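Local structure of pseudouridine synthase (Pyrococcus abyssi, 2AUS) at residues G79-D82 and P83-G87; T178-R181 and S182-H186; E234-R237 and K238-P242; K245-E248 and H249-K252; V323-R327 and D328-K332. The protein probably isomerises specific uridines of RNA to pseudouridine, as an archaeal Cbf5 enzyme of the TruB family. All coordinates share one frame; numbering follows the deposited sequence.

Interaction 1 of 5, residues G79-D82 and P83-G87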
loop_
_atom_site.group_PDB
_atom_site.type_symbol
_atom_site.label_atom_id
_atom_site.label_comp_id
_atom_site.label_asym_id
_atom_site.label_seq_id
_atom_site.Cartn_x
_atom_site.Cartn_y
_atom_site.Cartn_z
ATOM N N GLY A 79 22.295 6.734 0.798
ATOM C CA GLY A 79 21.662 7.247 2.001
ATOM C C GLY A 79 20.277 6.673 2.225
ATOM O O GLY A 79 19.279 7.260 1.796
ATOM N N THR A 80 20.211 5.536 2.912
ATOM C CA THR A 80 18.933 4.893 3.183
ATOM C C THR A 80 17.957 5.797 3.923
ATOM O O THR A 80 18.302 6.427 4.921
ATOM C CB THR A 80 19.100 3.606 4.033
ATOM O OG1 THR A 80 19.936 2.670 3.341
ATOM C CG2 THR A 80 17.736 2.952 4.285
ATOM N N LEU A 81 16.737 5.871 3.407
ATOM C CA LEU A 81 15.689 6.643 4.046
ATOM C C LEU A 81 14.798 5.569 4.626
ATOM O O LEU A 81 14.543 4.559 3.966
ATOM C CB LEU A 81 14.893 7.466 3.030
ATOM C CG LEU A 81 15.516 8.761 2.532
ATOM C CD1 LEU A 81 14.550 9.450 1.578
ATOM C CD2 LEU A 81 15.827 9.660 3.722
ATOM N N ASP A 82 14.335 5.770 5.854
ATOM C CA ASP A 82 13.474 4.782 6.489
ATOM C C ASP A 82 12.120 4.683 5.793
ATOM O O ASP A 82 11.706 5.598 5.080
ATOM C CB ASP A 82 13.311 5.100 7.976
ATOM C CG ASP A 82 14.602 4.902 8.746
ATOM O OD1 ASP A 82 15.301 3.900 8.473
ATOM O OD2 ASP A 82 14.917 5.741 9.619
ATOM N N PRO A 83 11.415 3.560 5.992
ATOM C CA PRO A 83 10.106 3.320 5.381
ATOM C C PRO A 83 9.133 4.491 5.417
ATOM O O PRO A 83 8.562 4.858 4.391
ATOM C CB PRO A 83 9.586 2.109 6.152
ATOM C CG PRO A 83 10.852 1.352 6.452
ATOM C CD PRO A 83 11.778 2.457 6.902
ATOM N N LYS A 84 8.943 5.070 6.596
ATOM C CA LYS A 84 8.016 6.182 6.768
ATOM C C LYS A 84 8.514 7.515 6.228
ATOM O O LYS A 84 7.727 8.444 6.066
ATOM C CB LYS A 84 7.677 6.362 8.252
ATOM C CG LYS A 84 7.102 5.132 8.933
ATOM C CD LYS A 84 6.881 5.385 10.421
ATOM C CE LYS A 84 6.431 4.115 11.146
ATOM N NZ LYS A 84 6.106 4.360 12.584
ATOM N N VAL A 85 9.811 7.615 5.950
ATOM C CA VAL A 85 10.390 8.863 5.460
ATOM C C VAL A 85 10.283 9.056 3.947
ATOM O O VAL A 85 10.446 8.117 3.173
ATOM C CB VAL A 85 11.876 8.963 5.866
ATOM C CG1 VAL A 85 12.446 10.332 5.462
ATOM C CG2 VAL A 85 12.013 8.737 7.367
ATOM N N SER A 86 10.006 10.284 3.528
ATOM C CA SER A 86 9.898 10.581 2.104
ATOM C C SER A 86 10.992 11.573 1.707
ATOM O O SER A 86 11.764 12.032 2.551
ATOM C CB SER A 86 8.523 11.178 1.790
ATOM O OG SER A 86 8.421 12.495 2.292
ATOM N N GLY A 87 11.057 11.900 0.418
ATOM C CA GLY A 87 12.044 12.862 -0.035
ATOM C C GLY A 87 13.196 12.358 -0.890
ATOM O O GLY A 87 13.219 11.219 -1.362
#
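Leu81 and Val85 meet on the buried side of this turn, their side chains crossing at about a right angle with Leu81 CD2 3.9 Å from Val85 CG1. The other methyl of Leu81 comes up against backbone: its CD1 lies 3.7 Å from Gly87 O and 3.9 Å from Ser86 O. Val85 places CG1 opposite its backbone N (chi1 -175°), which sends that branch to Leu81 and brings CG2 to 3.9 Å from Asp82 CB. Leu200 and Arg202 of strand 195-205 back this apolar side. A single backbone bond closes the loop, Val85 N to Asp82 O at 2.9 Å; the donor sits well above the carbonyl plane, and the N-H...O angle is a bent 142°. Lys53 NZ hydrogen-bonds Pro83 O and Val85 O, a second hold on the turn. The other side is much looser. The Asp82 side chain is exposed, and within the turn its OD1 comes 4.1 Å from Pro83 CD, while Lys84 runs out extended into solvent. Asp82 to Val85 thus form a type I beta turn on the Gly-Thr-Leu-Asp-Pro sequence, the active-site loop of TruB-family synthases, whose aspartate is the catalytic residue in relatives.

Interaction 2 of 5, residues T178-R181 and S182-H186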
loop_
_atom_site.group_PDB
_atom_site.type_symbol
_atom_site.label_atom_id
_atom_site.label_comp_id
_atom_site.label_asym_id
_atom_site.label_seq_id
_atom_site.Cartn_x
_atom_site.Cartn_y
_atom_site.Cartn_z
ATOM N N THR A 178 23.866 11.709 10.637
ATOM C CA THR A 178 23.154 12.253 11.783
ATOM C C THR A 178 21.733 11.692 11.795
ATOM O O THR A 178 21.032 11.730 10.780
ATOM C CB THR A 178 23.085 13.794 11.725
ATOM O OG1 THR A 178 24.408 14.325 11.581
ATOM C CG2 THR A 178 22.463 14.348 13.003
ATOM N N TYR A 179 21.324 11.153 12.937
ATOM C CA TYR A 179 19.990 10.584 13.095
ATOM C C TYR A 179 19.035 11.661 13.594
ATOM O O TYR A 179 19.179 12.160 14.714
ATOM C CB TYR A 179 20.028 9.431 14.100
ATOM C CG TYR A 179 20.835 8.237 13.640
ATOM C CD1 TYR A 179 21.207 7.235 14.540
ATOM C CD2 TYR A 179 21.189 8.081 12.298
ATOM C CE1 TYR A 179 21.910 6.104 14.113
ATOM C CE2 TYR A 179 21.889 6.956 11.862
ATOM C CZ TYR A 179 22.244 5.974 12.775
ATOM O OH TYR A 179 22.930 4.859 12.346
ATOM N N ILE A 180 18.054 12.014 12.770
ATOM C CA ILE A 180 17.099 13.044 13.151
ATOM C C ILE A 180 16.197 12.617 14.297
ATOM O O ILE A 180 15.869 13.425 15.166
ATOM C CB ILE A 180 16.222 13.463 11.964
ATOM C CG1 ILE A 180 17.109 13.786 10.758
ATOM C CG2 ILE A 180 15.373 14.675 12.347
ATOM C CD1 ILE A 180 18.200 14.806 11.044
ATOM N N ARG A 181 15.795 11.348 14.305
ATOM C CA ARG A 181 14.929 10.852 15.367
ATOM C C ARG A 181 15.610 11.055 16.721
ATOM O O ARG A 181 14.979 11.493 17.687
ATOM C CB ARG A 181 14.607 9.367 15.166
ATOM C CG ARG A 181 13.580 8.838 16.169
ATOM C CD ARG A 181 13.337 7.336 16.042
ATOM N NE ARG A 181 12.576 6.982 14.845
ATOM C CZ ARG A 181 11.316 7.347 14.616
ATOM N NH1 ARG A 181 10.657 8.088 15.502
ATOM N NH2 ARG A 181 10.705 6.962 13.501
ATOM N N SER A 182 16.902 10.741 16.781
ATOM C CA SER A 182 17.678 10.896 18.012
ATOM C C SER A 182 17.804 12.376 18.361
ATOM O O SER A 182 17.698 12.764 19.526
ATOM C CB SER A 182 19.071 10.278 17.841
ATOM O OG SER A 182 19.893 10.552 18.963
ATOM N N LEU A 183 18.038 13.196 17.340
ATOM C CA LEU A 183 18.155 14.635 17.529
ATOM C C LEU A 183 16.870 15.156 18.174
ATOM O O LEU A 183 16.908 15.949 19.120
ATOM C CB LEU A 183 18.359 15.337 16.187
ATOM C CG LEU A 183 18.285 16.867 16.241
ATOM C CD1 LEU A 183 19.501 17.406 16.979
ATOM C CD2 LEU A 183 18.227 17.441 14.837
ATOM N N ILE A 184 15.729 14.706 17.662
ATOM C CA ILE A 184 14.452 15.148 18.203
ATOM C C ILE A 184 14.275 14.638 19.625
ATOM O O ILE A 184 13.766 15.353 20.485
ATOM C CB ILE A 184 13.269 14.687 17.307
ATOM C CG1 ILE A 184 13.262 15.517 16.013
ATOM C CG2 ILE A 184 11.937 14.830 18.054
ATOM C CD1 ILE A 184 12.082 15.258 15.098
ATOM N N HIS A 185 14.707 13.407 19.872
ATOM C CA HIS A 185 14.603 12.821 21.203
ATOM C C HIS A 185 15.392 13.675 22.204
ATOM O O HIS A 185 14.912 13.967 23.296
ATOM C CB HIS A 185 15.146 11.390 21.182
ATOM C CG HIS A 185 15.085 10.693 22.507
ATOM N ND1 HIS A 185 13.897 10.334 23.106
ATOM C CD2 HIS A 185 16.068 10.281 23.344
ATOM C CE1 HIS A 185 14.149 9.731 24.255
ATOM N NE2 HIS A 185 15.459 9.686 24.423
ATOM N N HIS A 186 16.597 14.089 21.819
ATOM C CA HIS A 186 17.432 14.904 22.694
ATOM C C HIS A 186 16.847 16.290 22.922
ATOM O O HIS A 186 17.032 16.875 23.988
ATOM C CB HIS A 186 18.849 15.020 22.124
ATOM C CG HIS A 186 19.628 13.743 22.203
ATOM N ND1 HIS A 186 20.997 13.692 22.045
ATOM C CD2 HIS A 186 19.229 12.471 22.441
ATOM C CE1 HIS A 186 21.407 12.443 22.185
ATOM N NE2 HIS A 186 20.354 11.682 22.427
#
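Ile184 holds CG1 anti to its carbonyl carbon (chi1 -73°), and this lays the branch along the preceding helical turn, 3.4 Å from Ile180 O and 4.3 Å from Ile180 CG2. Ser182 swings its hydroxyl the other way, opposite the backbone N (chi1 173°), so that it reaches forward to His186 one turn on. Both belong to the first turns of helix 180-191, with Tyr179 in the N-cap position just ahead of it. The ladder of i to i+4 bonds starts at that cap: Leu183 N bonds Tyr179 O at 3.0 Å, Ile184 N bonds Ile180 O at 2.8 Å, and His185 N bonds Arg181 O at 2.9 Å. The middle one comes in nearly straight down the carbonyl bond, while the other two donors are tilted by some 20°.

The helix has two unlike sides. Ile180, Leu183 and Ile184 are buried against the antiparallel sheet, where Val174, Val172 and Phe170 of strand 167-174 and Met197 of strand 195-205 receive them. Tyr179, Arg181 and His185 face outward. The Tyr179 ring leads away from the helix, its CB alone approaching Ser182 CB, and a bound phosphate ion lies about 4 Å from its side chain, which may mark a pocket. Ahead of the helix, Gln138 accepts the N-H of Tyr179. Within the helix, Ser182 OG sits 3.6 Å above the plane of the His186 imidazole, over one face and displaced toward the rim.

Interaction 3 of 5, residues E234-R237 and K238-P242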
loop_
_atom_site.group_PDB
_atom_site.type_symbol
_atom_site.label_atom_id
_atom_site.label_comp_id
_atom_site.label_asym_id
_atom_site.label_seq_id
_atom_site.Cartn_x
_atom_site.Cartn_y
_atom_site.Cartn_z
ATOM N N GLU A 234 13.157 12.897 -24.618
ATOM C CA GLU A 234 13.338 14.149 -23.896
ATOM C C GLU A 234 13.038 14.094 -22.398
ATOM O O GLU A 234 13.843 14.533 -21.571
ATOM C CB GLU A 234 12.466 15.235 -24.517
ATOM C CG GLU A 234 12.702 16.613 -23.940
ATOM C CD GLU A 234 11.608 17.594 -24.324
ATOM O OE1 GLU A 234 11.123 17.522 -25.472
ATOM O OE2 GLU A 234 11.241 18.446 -23.483
ATOM N N TYR A 235 11.876 13.560 -22.049
ATOM C CA TYR A 235 11.479 13.507 -20.650
ATOM C C TYR A 235 12.261 12.506 -19.810
ATOM O O TYR A 235 12.699 12.840 -18.714
ATOM C CB TYR A 235 9.969 13.269 -20.576
ATOM C CG TYR A 235 9.245 14.336 -21.371
ATOM C CD1 TYR A 235 9.206 15.655 -20.917
ATOM C CD2 TYR A 235 8.726 14.060 -22.639
ATOM C CE1 TYR A 235 8.681 16.674 -21.709
ATOM C CE2 TYR A 235 8.199 15.073 -23.440
ATOM C CZ TYR A 235 8.184 16.377 -22.967
ATOM O OH TYR A 235 7.694 17.389 -23.756
ATOM N N ILE A 236 12.452 11.288 -20.308
ATOM C CA ILE A 236 13.209 10.310 -19.537
ATOM C C ILE A 236 14.624 10.862 -19.360
ATOM O O ILE A 236 15.210 10.747 -18.286
ATOM C CB ILE A 236 13.254 8.923 -20.237
ATOM C CG1 ILE A 236 13.782 7.866 -19.259
ATOM C CG2 ILE A 236 14.157 8.971 -21.467
ATOM C CD1 ILE A 236 12.956 7.740 -17.985
ATOM N N ARG A 237 15.157 11.493 -20.404
ATOM C CA ARG A 237 16.497 12.068 -20.338
ATOM C C ARG A 237 16.598 13.087 -19.210
ATOM O O ARG A 237 17.543 13.059 -18.416
ATOM C CB ARG A 237 16.874 12.744 -21.655
ATOM C CG ARG A 237 18.231 13.433 -21.598
ATOM C CD ARG A 237 18.635 14.041 -22.928
ATOM N NE ARG A 237 18.968 13.032 -23.933
ATOM C CZ ARG A 237 20.106 12.347 -23.958
ATOM N NH1 ARG A 237 21.029 12.556 -23.025
ATOM N NH2 ARG A 237 20.327 11.468 -24.928
ATOM N N LYS A 238 15.623 13.988 -19.138
ATOM C CA LYS A 238 15.615 15.004 -18.093
ATOM C C LYS A 238 15.344 14.420 -16.709
ATOM O O LYS A 238 15.720 15.004 -15.702
ATOM C CB LYS A 238 14.573 16.079 -18.405
ATOM C CG LYS A 238 14.889 16.883 -19.651
ATOM C CD LYS A 238 13.817 17.921 -19.926
ATOM C CE LYS A 238 14.035 18.575 -21.275
ATOM N NZ LYS A 238 12.894 19.458 -21.616
ATOM N N ALA A 239 14.696 13.263 -16.668
ATOM C CA ALA A 239 14.366 12.613 -15.404
ATOM C C ALA A 239 15.567 11.884 -14.793
ATOM O O ALA A 239 15.534 11.521 -13.618
ATOM C CB ALA A 239 13.211 11.624 -15.615
ATOM N N ILE A 240 16.612 11.672 -15.594
ATOM C CA ILE A 240 17.823 10.984 -15.141
ATOM C C ILE A 240 19.035 11.902 -15.313
ATOM O O ILE A 240 19.229 12.495 -16.373
ATOM C CB ILE A 240 18.037 9.688 -15.949
ATOM C CG1 ILE A 240 16.829 8.763 -15.760
ATOM C CG2 ILE A 240 19.333 9.000 -15.518
ATOM C CD1 ILE A 240 16.847 7.518 -16.626
ATOM N N GLN A 241 19.848 12.033 -14.271
ATOM C CA GLN A 241 21.008 12.909 -14.366
ATOM C C GLN A 241 22.266 12.117 -14.664
ATOM O O GLN A 241 22.341 10.920 -14.371
ATOM C CB GLN A 241 21.214 13.677 -13.055
ATOM C CG GLN A 241 19.952 14.314 -12.494
ATOM C CD GLN A 241 19.128 14.975 -13.570
ATOM O OE1 GLN A 241 19.632 15.792 -14.331
ATOM N NE2 GLN A 241 17.856 14.614 -13.649
ATOM N N PRO A 242 23.271 12.767 -15.271
ATOM C CA PRO A 242 24.510 12.036 -15.558
ATOM C C PRO A 242 25.094 11.661 -14.192
ATOM O O PRO A 242 24.927 12.400 -13.219
ATOM C CB PRO A 242 25.374 13.069 -16.279
ATOM C CG PRO A 242 24.359 13.998 -16.904
ATOM C CD PRO A 242 23.332 14.142 -15.793
#
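Glu234 and Lys238, one helical turn apart, run side by side in the same direction and end in a salt bridge, Lys238 NZ to Glu234 OE2 at 2.7 Å. The ammonium meets the oxygen on its anti side, 26° out of the carboxylate plane. The lysine gets there as a chain extended beyond CG, and its CE packs 3.6 Å from Glu234 CG, an aliphatic contact alongside the charged ends. Were Glu234 cut back to an alanine, the Lys238 ammonium would probably lose its mate and its long chain be set free to swing. The charge of Arg237 is met elsewhere, by Glu233 and the carbonyl of Arg38.

Apolar packing runs along the other side of the helix, where Ile236 and Ile240 also lie parallel, Ile236 CG1 4.1 Å from Ile240 CD1. Ile40 and Ile44 of helix 40-45 close over this pair.

Among the backbone bonds, Lys238 N to Glu234 O (3.1 Å) and Ala239 N to Tyr235 O (2.9 Å) follow the alpha-helical pattern. After them the spacing shortens: Ile240 N bonds Arg237 O at 3.3 Å, with only a weak bond to Ile236 O. Gln241 folds back so that NE2 gives a hydrogen bond to Lys238 O at 3.0 Å. The chemistry implies a short helix clamped by charge outside and isoleucines inside, a side-chain amide taking up a late carbonyl before strand 241-242.

Interaction 4 of 5, residues K245-E248 and H249-K252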
loop_
_atom_site.group_PDB
_atom_site.type_symbol
_atom_site.label_atom_id
_atom_site.label_comp_id
_atom_site.label_asym_id
_atom_site.label_seq_id
_atom_site.Cartn_x
_atom_site.Cartn_y
_atom_site.Cartn_z
ATOM N N LYS A 245 26.763 14.066 -11.579
ATOM C CA LYS A 245 26.039 14.896 -10.623
ATOM C C LYS A 245 26.345 14.441 -9.196
ATOM O O LYS A 245 26.425 15.264 -8.277
ATOM C CB LYS A 245 24.532 14.802 -10.891
ATOM C CG LYS A 245 23.633 15.546 -9.892
ATOM C CD LYS A 245 23.766 17.066 -9.988
ATOM C CE LYS A 245 22.753 17.778 -9.074
ATOM N NZ LYS A 245 21.344 17.327 -9.361
ATOM N N ALA A 246 26.528 13.133 -9.012
ATOM C CA ALA A 246 26.801 12.577 -7.684
ATOM C C ALA A 246 28.145 12.937 -7.071
ATOM O O ALA A 246 28.322 12.799 -5.864
ATOM C CB ALA A 246 26.643 11.062 -7.708
ATOM N N VAL A 247 29.101 13.385 -7.877
ATOM C CA VAL A 247 30.413 13.743 -7.331
ATOM C C VAL A 247 30.680 15.246 -7.364
ATOM O O VAL A 247 31.812 15.692 -7.159
ATOM C CB VAL A 247 31.567 13.025 -8.085
ATOM C CG1 VAL A 247 31.353 11.519 -8.049
ATOM C CG2 VAL A 247 31.655 13.524 -9.521
ATOM N N GLU A 248 29.633 16.025 -7.615
ATOM C CA GLU A 248 29.765 17.476 -7.664
ATOM C C GLU A 248 30.353 18.099 -6.399
ATOM O O GLU A 248 31.018 19.124 -6.467
ATOM C CB GLU A 248 28.409 18.111 -7.966
ATOM C CG GLU A 248 28.221 18.417 -9.441
ATOM C CD GLU A 248 26.796 18.779 -9.794
ATOM O OE1 GLU A 248 26.152 19.505 -9.005
ATOM O OE2 GLU A 248 26.330 18.340 -10.872
ATOM N N HIS A 249 30.110 17.491 -5.244
ATOM C CA HIS A 249 30.644 18.038 -4.004
ATOM C C HIS A 249 31.986 17.425 -3.618
ATOM O O HIS A 249 32.517 17.717 -2.551
ATOM C CB HIS A 249 29.633 17.851 -2.863
ATOM C CG HIS A 249 28.435 18.747 -2.966
ATOM N ND1 HIS A 249 27.362 18.659 -2.105
ATOM C CD2 HIS A 249 28.155 19.766 -3.814
ATOM C CE1 HIS A 249 26.475 19.587 -2.415
ATOM N NE2 HIS A 249 26.932 20.273 -3.448
ATOM N N LEU A 250 32.545 16.580 -4.479
ATOM C CA LEU A 250 33.828 15.958 -4.170
ATOM C C LEU A 250 35.009 16.661 -4.814
ATOM O O LEU A 250 34.876 17.296 -5.856
ATOM C CB LEU A 250 33.867 14.502 -4.639
ATOM C CG LEU A 250 32.923 13.459 -4.054
ATOM C CD1 LEU A 250 33.313 12.103 -4.619
ATOM C CD2 LEU A 250 33.003 13.460 -2.542
ATOM N N PRO A 251 36.189 16.564 -4.184
ATOM C CA PRO A 251 37.410 17.179 -4.712
ATOM C C PRO A 251 37.704 16.387 -5.995
ATOM O O PRO A 251 37.546 15.161 -6.019
ATOM C CB PRO A 251 38.448 16.875 -3.631
ATOM C CG PRO A 251 37.628 16.693 -2.389
ATOM C CD PRO A 251 36.449 15.917 -2.885
ATOM N N LYS A 252 38.127 17.058 -7.053
ATOM C CA LYS A 252 38.387 16.347 -8.294
ATOM C C LYS A 252 39.803 16.449 -8.818
ATOM O O LYS A 252 40.532 17.380 -8.490
ATOM C CB LYS A 252 37.425 16.846 -9.374
ATOM C CG LYS A 252 35.976 16.628 -9.028
ATOM C CD LYS A 252 35.060 17.335 -10.002
ATOM C CE LYS A 252 33.610 17.169 -9.582
ATOM N NZ LYS A 252 32.689 17.870 -10.514
HETATM O O HOH W 1 29.126 14.907 -4.327
#
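Val247 and Leu250 touch across a bend whose first link is at Ala246. There a water donates to Ala246 O at 2.7 Å and accepts from His249 N at 2.9 Å, so one molecule spans the backbone bend. Val247 comes next and makes the side-chain and carbonyl contacts that hold the turn. Its carbonyl O takes the N-H of Leu250 at 2.9 Å, a fairly straight bond (159°) whose donor stands well above the carbonyl plane. Its side chain crosses that of Leu250 at about a right angle, with Val247 CB and CG1 both 4.0 Å from Leu250 CD1. With CG1 anti to the carbonyl carbon (chi1 -56°), CG2 falls between backbone N and carbonyl carbon and lies 4.1 Å from Lys252 CE. That methylene also passes 3.4 Å from Val247 O, brought there by a lysine chain extended beyond CG. Beneath the pair, Leu299 and Ala102 complete an apolar seat. Glu248 sits on the solvent side; its carboxylate OE2 is 6.4 Å from Lys252 NZ, too far for a salt bridge, though the opposite charges may attract weakly. What results is a type I beta turn, Val247 to Leu250, in the linker where the chain leaves the TruB-like catalytic part and enters strand 252-255 of the PUA domain.

Interaction 5 of 5, residues V323-R327 and D328-K332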
loop_
_atom_site.group_PDB
_atom_site.type_symbol
_atom_site.label_atom_id
_atom_site.label_comp_id
_atom_site.label_asym_id
_atom_site.label_seq_id
_atom_site.Cartn_x
_atom_site.Cartn_y
_atom_site.Cartn_z
ATOM N N VAL A 323 36.111 1.935 -10.617
ATOM C CA VAL A 323 36.203 2.489 -11.960
ATOM C C VAL A 323 34.820 2.512 -12.597
ATOM O O VAL A 323 34.088 1.531 -12.520
ATOM C CB VAL A 323 37.142 1.640 -12.859
ATOM C CG1 VAL A 323 37.122 2.173 -14.279
ATOM C CG2 VAL A 323 38.561 1.677 -12.314
ATOM N N PHE A 324 34.461 3.637 -13.210
ATOM C CA PHE A 324 33.171 3.776 -13.879
ATOM C C PHE A 324 33.317 3.813 -15.395
ATOM O O PHE A 324 32.485 3.289 -16.125
ATOM C CB PHE A 324 32.470 5.042 -13.388
ATOM C CG PHE A 324 32.095 4.983 -11.951
ATOM C CD1 PHE A 324 30.961 4.286 -11.549
ATOM C CD2 PHE A 324 32.913 5.546 -10.990
ATOM C CE1 PHE A 324 30.641 4.154 -10.199
ATOM C CE2 PHE A 324 32.605 5.419 -9.639
ATOM C CZ PHE A 324 31.468 4.718 -9.244
ATOM N N MET A 325 34.390 4.439 -15.853
ATOM C CA MET A 325 34.692 4.583 -17.276
ATOM C C MET A 325 34.891 3.240 -17.998
ATOM O O MET A 325 35.748 2.451 -17.614
ATOM C CB MET A 325 35.967 5.426 -17.403
ATOM C CG MET A 325 36.514 5.606 -18.805
ATOM S SD MET A 325 35.463 6.655 -19.788
ATOM C CE MET A 325 35.626 8.213 -18.869
ATOM N N PRO A 326 34.091 2.954 -19.041
ATOM C CA PRO A 326 34.291 1.676 -19.737
ATOM C C PRO A 326 35.624 1.729 -20.504
ATOM O O PRO A 326 36.085 2.811 -20.876
ATOM C CB PRO A 326 33.070 1.584 -20.652
ATOM C CG PRO A 326 32.737 3.036 -20.930
ATOM C CD PRO A 326 32.927 3.681 -19.579
ATOM N N ARG A 327 36.238 0.573 -20.730
ATOM C CA ARG A 327 37.524 0.510 -21.425
ATOM C C ARG A 327 37.531 1.034 -22.857
ATOM O O ARG A 327 38.581 1.408 -23.372
ATOM C CB ARG A 327 38.040 -0.926 -21.440
ATOM C CG ARG A 327 38.351 -1.485 -20.066
ATOM C CD ARG A 327 38.494 -2.999 -20.120
ATOM N NE ARG A 327 38.619 -3.577 -18.789
ATOM C CZ ARG A 327 39.751 -4.051 -18.281
ATOM N NH1 ARG A 327 40.869 -4.022 -18.998
ATOM N NH2 ARG A 327 39.764 -4.552 -17.052
ATOM N N ASP A 328 36.362 1.088 -23.482
ATOM C CA ASP A 328 36.235 1.506 -24.879
ATOM C C ASP A 328 36.147 2.999 -25.211
ATOM O O ASP A 328 36.373 3.384 -26.359
ATOM C CB ASP A 328 35.030 0.780 -25.493
ATOM C CG ASP A 328 34.862 1.064 -26.980
ATOM O OD1 ASP A 328 34.092 1.998 -27.323
ATOM O OD2 ASP A 328 35.512 0.351 -27.793
ATOM N N TRP A 329 35.817 3.843 -24.238
ATOM C CA TRP A 329 35.699 5.269 -24.515
ATOM C C TRP A 329 37.038 5.920 -24.818
ATOM O O TRP A 329 37.139 6.712 -25.742
ATOM C CB TRP A 329 34.997 5.983 -23.356
ATOM C CG TRP A 329 33.532 5.631 -23.261
ATOM C CD1 TRP A 329 32.861 4.683 -23.994
ATOM C CD2 TRP A 329 32.570 6.191 -22.358
ATOM N NE1 TRP A 329 31.549 4.617 -23.594
ATOM C CE2 TRP A 329 31.345 5.526 -22.586
ATOM C CE3 TRP A 329 32.629 7.176 -21.364
ATOM C CZ2 TRP A 329 30.184 5.828 -21.872
ATOM C CZ3 TRP A 329 31.474 7.474 -20.653
ATOM C CH2 TRP A 329 30.270 6.794 -20.908
ATOM N N TYR A 330 38.059 5.589 -24.036
ATOM C CA TYR A 330 39.405 6.128 -24.246
ATOM C C TYR A 330 40.267 4.873 -24.362
ATOM O O TYR A 330 41.012 4.515 -23.450
ATOM C CB TYR A 330 39.844 6.976 -23.046
ATOM C CG TYR A 330 39.079 8.279 -22.907
ATOM C CD1 TYR A 330 39.652 9.490 -23.299
ATOM C CD2 TYR A 330 37.783 8.298 -22.388
ATOM C CE1 TYR A 330 38.954 10.690 -23.177
ATOM C CE2 TYR A 330 37.071 9.491 -22.264
ATOM C CZ TYR A 330 37.667 10.684 -22.665
ATOM O OH TYR A 330 36.972 11.863 -22.593
ATOM N N PRO A 331 40.184 4.199 -25.510
ATOM C CA PRO A 331 40.923 2.962 -25.778
ATOM C C PRO A 331 42.436 3.002 -25.769
ATOM O O PRO A 331 43.049 4.000 -26.148
ATOM C CB PRO A 331 40.395 2.553 -27.146
ATOM C CG PRO A 331 40.273 3.879 -27.829
ATOM C CD PRO A 331 39.585 4.722 -26.754
ATOM N N LYS A 332 43.032 1.903 -25.322
ATOM C CA LYS A 332 44.476 1.773 -25.362
ATOM C C LYS A 332 44.733 1.277 -26.778
ATOM O O LYS A 332 44.139 0.284 -27.214
ATOM C CB LYS A 332 44.974 0.734 -24.359
ATOM C CG LYS A 332 45.109 1.254 -22.948
ATOM C CD LYS A 332 45.901 0.281 -22.106
ATOM C CE LYS A 332 46.020 0.751 -20.673
ATOM N NZ LYS A 332 46.816 -0.219 -19.871
HETATM O O HOH W 2 38.320 4.174 -21.529
#
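A Met-aromatic and CH-pi cluster of Met325, Pro326, Trp329 and Tyr330 shapes the chain just beyond the last strand of the PUA domain. Pro326 lays CG over one face of the Trp329 indole, close to the five-membered ring, while its CD lies 3.8 Å from Trp329 CD2. Met325 arrives obliquely, its SD 4.5 Å from the centroid of the Trp329 six-membered ring. The sulfur gets there because the methionine chain leaves opposite its backbone N (chi1 176°) and then bends twice. The same SD meets the Tyr330 ring at its edge, 3.9 Å from Tyr330 CD2, and Met325 CE sits 3.9 Å from Tyr330 CE2. The Tyr330 hydroxyl is held by Glu295 and Lys293. A water completes the bend, donating to Pro326 O at 2.7 Å and accepting from Tyr330 N at 2.9 Å. With a serine instead of the Trp329 indole, Pro326 is likely to face a gap and the Met325 sulfur to lose one of its two aromatic neighbours. The cluster lies where the C-terminal tail passes between helix 257-264 of the PUA domain, touched by Met325 and Tyr330, and Tyr46 of the catalytic domain, touched by Pro326 and Trp329.

In the fold
Interactions 1 and 2 belong to the catalytic part, centres 15 Å and nearest atoms about 5 Å apart. Bound phosphate lies about 6 Å from the side chain of Leu81 and about 4 Å from that of Tyr179; it probably comes from the crystallisation liquor and only possibly marks an RNA-binding surface around the active-site loop of interaction 1. Interactions 3 and 4 adjoin in sequence, centres 19 Å apart, and lead from the catalytic domain into the PUA domain. Interaction 5 follows strand 316-323 of the PUA sheet; its centre is 20 Å from interaction 4, 35 Å from interaction 1 and 44 Å from interaction 2, the last two across the chain's centre.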